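Local coordinates for dihydropteroate synthase (Clostridioides difficile, PDB 6PZ2), which probably catalyses the joining of p-aminobenzoate to 6-hydroxymethyl-7,8-dihydropterin diphosphate to give dihydropteroate in folate synthesis, and is seen here with pteroic acid, at residues Phe31-Leu34 against Asp35-Ile38; Val78-Lys81 against Leu82-Leu86; Arg259-Asp262 against Ala263-Lys267. All coordinates share one frame; numbering follows the deposited sequence.

Overall arrangement
The three contacts are helix turns on the outside of a TIM barrel of eight parallel strands. Contact 1 lies where the loop passes into helix 33-46, and contact 2 ends helix 68-85; these are successive helices of the barrel wall, and the two centres lie about 12 Å apart. They touch through a salt bridge, D35 OD2 to K81 NZ at 3.2 Å, and through packing of L34 CD1 on V78 CA at 3.8 Å. Contact 3, at the end of the last helix, 251-265, is remote: its centre is about 37 Å from that of contact 1 and about 32 Å from that of contact 2. It instead meets the second subunit. Pteroic acid occupies a pocket formed by residues between 59 and 247.

Contact 1: Phe31-Leu34 against Asp35-Ile38; sequences FNNL and DIAI
The side chains of N32 and D35 meet at a slant, ND2 of N32 reaching OD1 of D35 at 2.8 Å. The bond is weak, because the N-H points well off the oxygen, with an angle of 127° at the hydrogen, and the amide and carboxylate planes are turned 42° apart. D35 brings its carboxylate here with CG beside its own backbone N and anti to the carbonyl carbon (chi1 -66°). Its other oxygen, OD2, is taken by K81 of helix 68-85, so the carboxylate is shared between the amide of N32 and the amine of K81. The backbone O of N32 accepts a bond from I36 N (3.0 Å) and a weak one from D35 N. Here the loop passes into the N-terminal end of helix 33-46, the helical arm of the beta-alpha-beta unit that runs from strand 13-19 to strand 51-55. N33 and I36 run out alongside one another, N33 OD1 standing 4.0 Å from I36 CD1, while N33 ND2 bonds to D27 O. The helical i to i+4 bonds continue from A37 N to N33 O and from I38 N to L34 O. On the flank facing helix 68-85, L34 CD1 approaches I38 CG1 at 4.3 Å; L34 also packs on V78, and I38 on K81 and L82.

Contact 2: Val78-Lys81 against Leu82-Leu86; sequences VIKK and LKQEL
The last turns of helix 68-85, the helical arm of the beta-alpha-beta unit between strands 51-55 and 90-93, carry this contact. K81 and E85, one turn apart, run side by side in the same direction. It is the aliphatic part of the lysine that meets the acid: K81 CD lies 3.2 Å from E85 OE2, whereas K81 NZ stays 4.1 Å from that oxygen, beyond a salt bridge. The lysine chain bends about CB-CG (chi2 -132°) and again about CD-CE, its amine being engaged by the D35 carboxylate. E85 in turn sends OE1 to K42 NZ on helix 33-46. Q84 folds back over the turn: its CG sits between the backbone N and the carbonyl carbon (chi1 64°), which swings the amide across K81 and leaves NE2 3.8 Å from K81 CG. On the buried side V78 and L82 run out together, with V78 CG1 against L82 CD1 at 3.8 Å; L82 goes on to A41 and I90, and V78 to L54. I79 CG2 and K83 CG make a looser pair at 4.0 Å. Four i to i+4 backbone bonds run along the turns, ending with E85 N to K81 O at 2.7 Å, before L86 leaves the helical conformation. Lysine and glutamate may still attract each other modestly, but each spends its direct salt bridge on helix 33-46, so the charges probably tie the two helices together more than they brace this turn.

Contact 3: Arg259-Asp262 against Ala263-Lys267; sequences RMTD and AIYRK. With SO4 (sulfate ion), chain H.
A salt bridge joins D262 to R266, one turn further along the helix. Following the arginine outward, CB rests 3.4 Å from D262 O, the same carbonyl oxygen that accepts R266 N. CD comes to 3.5 Å from D262 OD1. NE then makes the bond itself, 2.8 Å to OD1 and nearly straight at 160°. The extended chain carries NE out to the acid, and the turn about CD-NE (chi4 -88°) sets the guanidinium so that its edge faces OD1. OD1 lies close to the guanidinium plane, yet NE meets it from above the carboxylate plane, the two planes being 62° apart. Beyond CZ, NH1 turns to T12 OG1; since T12 also bonds D262 OD1, acid, base and hydroxyl close a small polar cluster. Next to it, T261 CG2 reaches Y265 CD2 at 3.8 Å, the two side chains crossing at a slant, and M260 CE meets I264 CD1 at 4.2 Å. Away from this end, R259 offers its guanidinium edge to a sulfate ion, probably from the crystallisation liquor, NH2 to O3 at 3.1 Å and NH1 more weakly to O1. I264 and Y265 pack on L237 of the second subunit, and I264 O accepts R194 NE from it. Helix 251-265 is the last helix of the outer layer of the TIM barrel, packed beside helix 228-240 and forming part of the dimer interface.

Contact 1: Phe31-Leu34 against Asp35-Ile38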
loop_
_atom_site.group_PDB
_atom_site.type_symbol
_atom_site.label_atom_id
_atom_site.label_comp_id
_atom_site.label_asym_id
_atom_site.label_seq_id
_atom_site.Cartn_x
_atom_site.Cartn_y
_atom_site.Cartn_z
ATOM N N PHE A 31 14.411 -12.723 -33.643
ATOM C CA PHE A 31 15.036 -13.963 -33.120
ATOM C C PHE A 31 15.712 -13.697 -31.760
ATOM O O PHE A 31 16.135 -14.637 -31.064
ATOM C CB PHE A 31 15.978 -14.563 -34.179
ATOM C CG PHE A 31 17.307 -13.867 -34.376
ATOM C CD1 PHE A 31 17.457 -12.862 -35.324
ATOM C CD2 PHE A 31 18.411 -14.206 -33.603
ATOM C CE1 PHE A 31 18.675 -12.219 -35.493
ATOM C CE2 PHE A 31 19.628 -13.556 -33.763
ATOM C CZ PHE A 31 19.757 -12.561 -34.708
ATOM N N ASN A 32 15.820 -12.428 -31.358
ATOM C CA ASN A 32 16.425 -12.080 -30.065
ATOM C C ASN A 32 15.352 -12.000 -28.973
ATOM O O ASN A 32 15.713 -11.822 -27.821
ATOM C CB ASN A 32 17.224 -10.775 -30.134
ATOM C CG ASN A 32 18.653 -11.035 -30.562
ATOM O OD1 ASN A 32 19.052 -10.689 -31.674
ATOM N ND2 ASN A 32 19.404 -11.723 -29.718
ATOM N N ASN A 33 14.063 -12.132 -29.297
ATOM C CA ASN A 33 13.027 -12.143 -28.260
ATOM C C ASN A 33 13.333 -13.162 -27.153
ATOM O O ASN A 33 13.082 -12.887 -25.977
ATOM C CB ASN A 33 11.655 -12.406 -28.865
ATOM C CG ASN A 33 11.248 -11.222 -29.708
ATOM O OD1 ASN A 33 11.934 -10.207 -29.672
ATOM N ND2 ASN A 33 10.170 -11.353 -30.456
ATOM N N LEU A 34 13.896 -14.310 -27.494
ATOM C CA LEU A 34 14.181 -15.288 -26.460
ATOM C C LEU A 34 15.146 -14.674 -25.432
ATOM O O LEU A 34 14.941 -14.799 -24.209
ATOM C CB LEU A 34 14.712 -16.582 -27.088
ATOM C CG LEU A 34 15.346 -17.576 -26.108
ATOM C CD1 LEU A 34 14.337 -18.108 -25.096
ATOM C CD2 LEU A 34 15.966 -18.739 -26.854
ATOM N N ASP A 35 16.177 -13.981 -25.897
ATOM C CA ASP A 35 17.205 -13.427 -24.995
ATOM C C ASP A 35 16.655 -12.238 -24.191
ATOM O O ASP A 35 17.061 -12.032 -23.044
ATOM C CB ASP A 35 18.408 -12.894 -25.766
ATOM C CG ASP A 35 19.220 -13.944 -26.504
ATOM O OD1 ASP A 35 19.564 -13.659 -27.662
ATOM O OD2 ASP A 35 19.495 -15.016 -25.919
ATOM N N ILE A 36 15.760 -11.463 -24.813
ATOM C CA ILE A 36 15.062 -10.340 -24.177
ATOM C C ILE A 36 14.196 -10.877 -23.027
ATOM O O ILE A 36 14.290 -10.378 -21.896
ATOM C CB ILE A 36 14.244 -9.558 -25.231
ATOM C CG1 ILE A 36 15.146 -8.726 -26.155
ATOM C CG2 ILE A 36 13.166 -8.697 -24.581
ATOM C CD1 ILE A 36 14.433 -8.082 -27.348
ATOM N N ALA A 37 13.407 -11.926 -23.305
ATOM C CA ALA A 37 12.576 -12.547 -22.284
ATOM C C ALA A 37 13.450 -12.999 -21.110
ATOM O O ALA A 37 13.082 -12.757 -19.958
ATOM C CB ALA A 37 11.756 -13.679 -22.851
ATOM N N ILE A 38 14.597 -13.598 -21.394
ATOM C CA ILE A 38 15.464 -14.126 -20.319
ATOM C C ILE A 38 16.075 -12.971 -19.513
ATOM O O ILE A 38 16.292 -13.100 -18.300
ATOM C CB ILE A 38 16.566 -15.044 -20.908
ATOM C CG1 ILE A 38 15.963 -16.256 -21.622
ATOM C CG2 ILE A 38 17.578 -15.485 -19.852
ATOM C CD1 ILE A 38 15.201 -17.205 -20.707
#

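Contact 2: Val78-Lys81 against Leu82-Leu86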
loop_
_atom_site.group_PDB
_atom_site.type_symbol
_atom_site.label_atom_id
_atom_site.label_comp_id
_atom_site.label_asym_id
_atom_site.label_seq_id
_atom_site.Cartn_x
_atom_site.Cartn_y
_atom_site.Cartn_z
ATOM N N VAL A 78 11.980 -20.762 -23.704
ATOM C CA VAL A 78 12.185 -19.889 -22.546
ATOM C C VAL A 78 12.390 -20.733 -21.291
ATOM O O VAL A 78 13.272 -20.397 -20.489
ATOM C CB VAL A 78 11.031 -18.887 -22.359
ATOM C CG1 VAL A 78 11.253 -18.005 -21.147
ATOM C CG2 VAL A 78 10.805 -18.063 -23.615
ATOM N N ILE A 79 11.588 -21.791 -21.129
ATOM C CA ILE A 79 11.746 -22.686 -19.972
ATOM C C ILE A 79 13.153 -23.291 -19.976
ATOM O O ILE A 79 13.792 -23.351 -18.928
ATOM C CB ILE A 79 10.682 -23.792 -19.958
ATOM C CG1 ILE A 79 9.289 -23.229 -19.705
ATOM C CG2 ILE A 79 11.049 -24.864 -18.939
ATOM C CD1 ILE A 79 8.205 -24.220 -19.990
ATOM N N LYS A 80 13.626 -23.719 -21.149
ATOM C CA LYS A 80 14.944 -24.356 -21.191
ATOM C C LYS A 80 16.009 -23.361 -20.731
ATOM O O LYS A 80 16.802 -23.726 -19.879
ATOM C CB LYS A 80 15.296 -24.934 -22.569
ATOM C CG LYS A 80 15.062 -26.435 -22.673
ATOM C CD LYS A 80 15.813 -27.137 -23.782
ATOM C CE LYS A 80 17.136 -27.748 -23.372
ATOM N NZ LYS A 80 18.253 -26.824 -23.686
ATOM N N LYS A 81 16.007 -22.134 -21.256
ATOM C CA LYS A 81 17.023 -21.165 -20.846
ATOM C C LYS A 81 16.850 -20.775 -19.379
ATOM O O LYS A 81 17.849 -20.670 -18.668
ATOM C CB LYS A 81 17.015 -19.894 -21.693
ATOM C CG LYS A 81 17.784 -20.017 -22.990
ATOM C CD LYS A 81 18.723 -18.877 -23.259
ATOM C CE LYS A 81 19.675 -19.242 -24.378
ATOM N NZ LYS A 81 19.958 -18.075 -25.244
ATOM N N LEU A 82 15.618 -20.597 -18.915
ATOM C CA LEU A 82 15.438 -20.256 -17.510
ATOM C C LEU A 82 16.083 -21.320 -16.613
ATOM O O LEU A 82 16.712 -21.009 -15.615
ATOM C CB LEU A 82 13.944 -20.169 -17.191
ATOM C CG LEU A 82 13.220 -18.947 -17.739
ATOM C CD1 LEU A 82 11.730 -19.065 -17.484
ATOM C CD2 LEU A 82 13.767 -17.682 -17.115
ATOM N N LYS A 83 15.816 -22.575 -16.937
ATOM C CA LYS A 83 16.234 -23.712 -16.130
ATOM C C LYS A 83 17.762 -23.820 -16.107
ATOM O O LYS A 83 18.303 -24.188 -15.079
ATOM C CB LYS A 83 15.628 -25.007 -16.677
ATOM C CG LYS A 83 14.149 -25.200 -16.365
ATOM C CD LYS A 83 13.854 -25.278 -14.882
ATOM C CE LYS A 83 14.828 -26.185 -14.158
ATOM N NZ LYS A 83 14.190 -26.810 -12.980
ATOM N N GLN A 84 18.451 -23.492 -17.194
ATOM C CA GLN A 84 19.908 -23.550 -17.155
ATOM C C GLN A 84 20.513 -22.224 -16.676
ATOM O O GLN A 84 21.527 -22.300 -16.002
ATOM C CB GLN A 84 20.504 -24.002 -18.492
ATOM C CG GLN A 84 20.271 -23.062 -19.668
ATOM C CD GLN A 84 20.106 -23.779 -20.994
ATOM O OE1 GLN A 84 20.131 -25.009 -21.076
ATOM N NE2 GLN A 84 19.911 -23.011 -22.058
ATOM N N GLU A 85 19.941 -21.048 -16.964
ATOM C CA GLU A 85 20.644 -19.780 -16.695
ATOM C C GLU A 85 20.223 -19.153 -15.361
ATOM O O GLU A 85 20.806 -18.165 -14.980
ATOM C CB GLU A 85 20.427 -18.756 -17.812
ATOM C CG GLU A 85 21.000 -19.227 -19.132
ATOM C CD GLU A 85 21.227 -18.188 -20.216
ATOM O OE1 GLU A 85 21.302 -16.987 -19.891
ATOM O OE2 GLU A 85 21.339 -18.591 -21.395
ATOM N N LEU A 86 19.237 -19.703 -14.664
ATOM C CA LEU A 86 18.572 -18.993 -13.585
ATOM C C LEU A 86 18.077 -20.040 -12.594
ATOM O O LEU A 86 17.429 -21.004 -12.938
ATOM C CB LEU A 86 17.408 -18.181 -14.161
ATOM C CG LEU A 86 17.161 -16.782 -13.594
ATOM C CD1 LEU A 86 18.438 -15.954 -13.515
ATOM C CD2 LEU A 86 16.116 -16.046 -14.429
#

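Contact 3: Arg259-Asp262 against Ala263-Lys267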
loop_
_atom_site.group_PDB
_atom_site.type_symbol
_atom_site.label_atom_id
_atom_site.label_comp_id
_atom_site.label_asym_id
_atom_site.label_seq_id
_atom_site.Cartn_x
_atom_site.Cartn_y
_atom_site.Cartn_z
ATOM N N ARG A 259 7.183 -6.348 2.370
ATOM C CA ARG A 259 8.042 -6.498 3.574
ATOM C C ARG A 259 7.543 -5.598 4.706
ATOM O O ARG A 259 7.521 -6.017 5.842
ATOM C CB ARG A 259 9.483 -6.140 3.220
ATOM C CG ARG A 259 10.133 -7.216 2.369
ATOM C CD ARG A 259 11.599 -6.942 2.146
ATOM N NE ARG A 259 12.229 -8.030 1.433
ATOM C CZ ARG A 259 13.456 -7.976 0.920
ATOM N NH1 ARG A 259 13.963 -9.042 0.324
ATOM N NH2 ARG A 259 14.182 -6.875 1.033
ATOM N N MET A 260 7.030 -4.411 4.363
ATOM C CA MET A 260 6.559 -3.492 5.365
ATOM C C MET A 260 5.303 -4.096 5.980
ATOM O O MET A 260 5.172 -4.158 7.189
ATOM C CB MET A 260 6.299 -2.092 4.786
ATOM C CG MET A 260 6.044 -1.034 5.859
ATOM S SD MET A 260 7.498 -0.831 6.959
ATOM C CE MET A 260 6.700 -0.606 8.543
ATOM N N THR A 261 4.428 -4.635 5.137
ATOM C CA THR A 261 3.218 -5.241 5.639
ATOM C C THR A 261 3.539 -6.508 6.445
ATOM O O THR A 261 2.928 -6.766 7.494
ATOM C CB THR A 261 2.261 -5.536 4.474
ATOM O OG1 THR A 261 2.184 -4.413 3.591
ATOM C CG2 THR A 261 0.899 -5.913 4.987
ATOM N N ASP A 262 4.483 -7.307 5.956
ATOM C CA ASP A 262 4.860 -8.539 6.681
ATOM C C ASP A 262 5.330 -8.149 8.089
ATOM O O ASP A 262 4.982 -8.819 9.055
ATOM C CB ASP A 262 5.986 -9.342 6.002
ATOM C CG ASP A 262 5.606 -10.020 4.693
ATOM O OD1 ASP A 262 4.374 -10.191 4.449
ATOM O OD2 ASP A 262 6.541 -10.325 3.905
ATOM N N ALA A 263 6.118 -7.076 8.207
ATOM C CA ALA A 263 6.683 -6.695 9.531
ATOM C C ALA A 263 5.563 -6.297 10.499
ATOM O O ALA A 263 5.661 -6.539 11.683
ATOM C CB ALA A 263 7.683 -5.584 9.358
ATOM N N ILE A 264 4.445 -5.782 9.995
ATOM C CA ILE A 264 3.342 -5.384 10.868
ATOM C C ILE A 264 2.453 -6.585 11.246
ATOM O O ILE A 264 1.994 -6.655 12.373
ATOM C CB ILE A 264 2.528 -4.262 10.188
ATOM C CG1 ILE A 264 3.370 -3.004 9.959
ATOM C CG2 ILE A 264 1.249 -3.944 10.951
ATOM C CD1 ILE A 264 2.736 -2.018 8.991
ATOM N N TYR A 265 2.139 -7.516 10.346
ATOM C CA TYR A 265 1.145 -8.551 10.658
ATOM C C TYR A 265 1.715 -9.962 10.829
ATOM O O TYR A 265 1.004 -10.823 11.289
ATOM C CB TYR A 265 0.105 -8.648 9.545
ATOM C CG TYR A 265 -0.691 -7.379 9.483
ATOM C CD1 TYR A 265 -1.654 -7.106 10.439
ATOM C CD2 TYR A 265 -0.356 -6.392 8.585
ATOM C CE1 TYR A 265 -2.338 -5.902 10.449
ATOM C CE2 TYR A 265 -1.016 -5.177 8.594
ATOM C CZ TYR A 265 -2.010 -4.930 9.524
ATOM O OH TYR A 265 -2.694 -3.756 9.489
ATOM N N ARG A 266 2.899 -10.267 10.351
ATOM C CA ARG A 266 3.355 -11.657 10.407
ATOM C C ARG A 266 4.237 -11.769 11.652
ATOM O O ARG A 266 4.931 -10.809 11.976
ATOM C CB ARG A 266 4.093 -12.062 9.125
ATOM C CG ARG A 266 3.167 -12.279 7.936
ATOM C CD ARG A 266 3.893 -12.829 6.726
ATOM N NE ARG A 266 3.194 -12.561 5.472
ATOM C CZ ARG A 266 2.264 -13.356 4.965
ATOM N NH1 ARG A 266 1.845 -13.210 3.709
ATOM N NH2 ARG A 266 1.779 -14.299 5.756
ATOM N N LYS A 267 4.208 -12.924 12.303
ATOM C CA LYS A 267 4.620 -13.025 13.703
ATOM C C LYS A 267 6.138 -13.264 13.744
ATOM O O LYS A 267 6.940 -12.433 13.285
ATOM C CB LYS A 267 3.811 -14.114 14.427
ATOM C CG LYS A 267 2.452 -14.493 13.832
ATOM C CD LYS A 267 1.241 -13.940 14.565
ATOM C CE LYS A 267 0.922 -12.501 14.220
ATOM N NZ LYS A 267 1.724 -11.548 15.028
ATOM O OXT LYS A 267 6.613 -14.297 14.229
HETATM S S SO4 H . 17.728 -8.001 0.039
HETATM O O1 SO4 H . 17.345 -9.396 0.376
HETATM O O2 SO4 H . 17.112 -7.541 -1.245
HETATM O O3 SO4 H . 17.268 -7.175 1.178
HETATM O O4 SO4 H . 19.209 -7.883 -0.066
#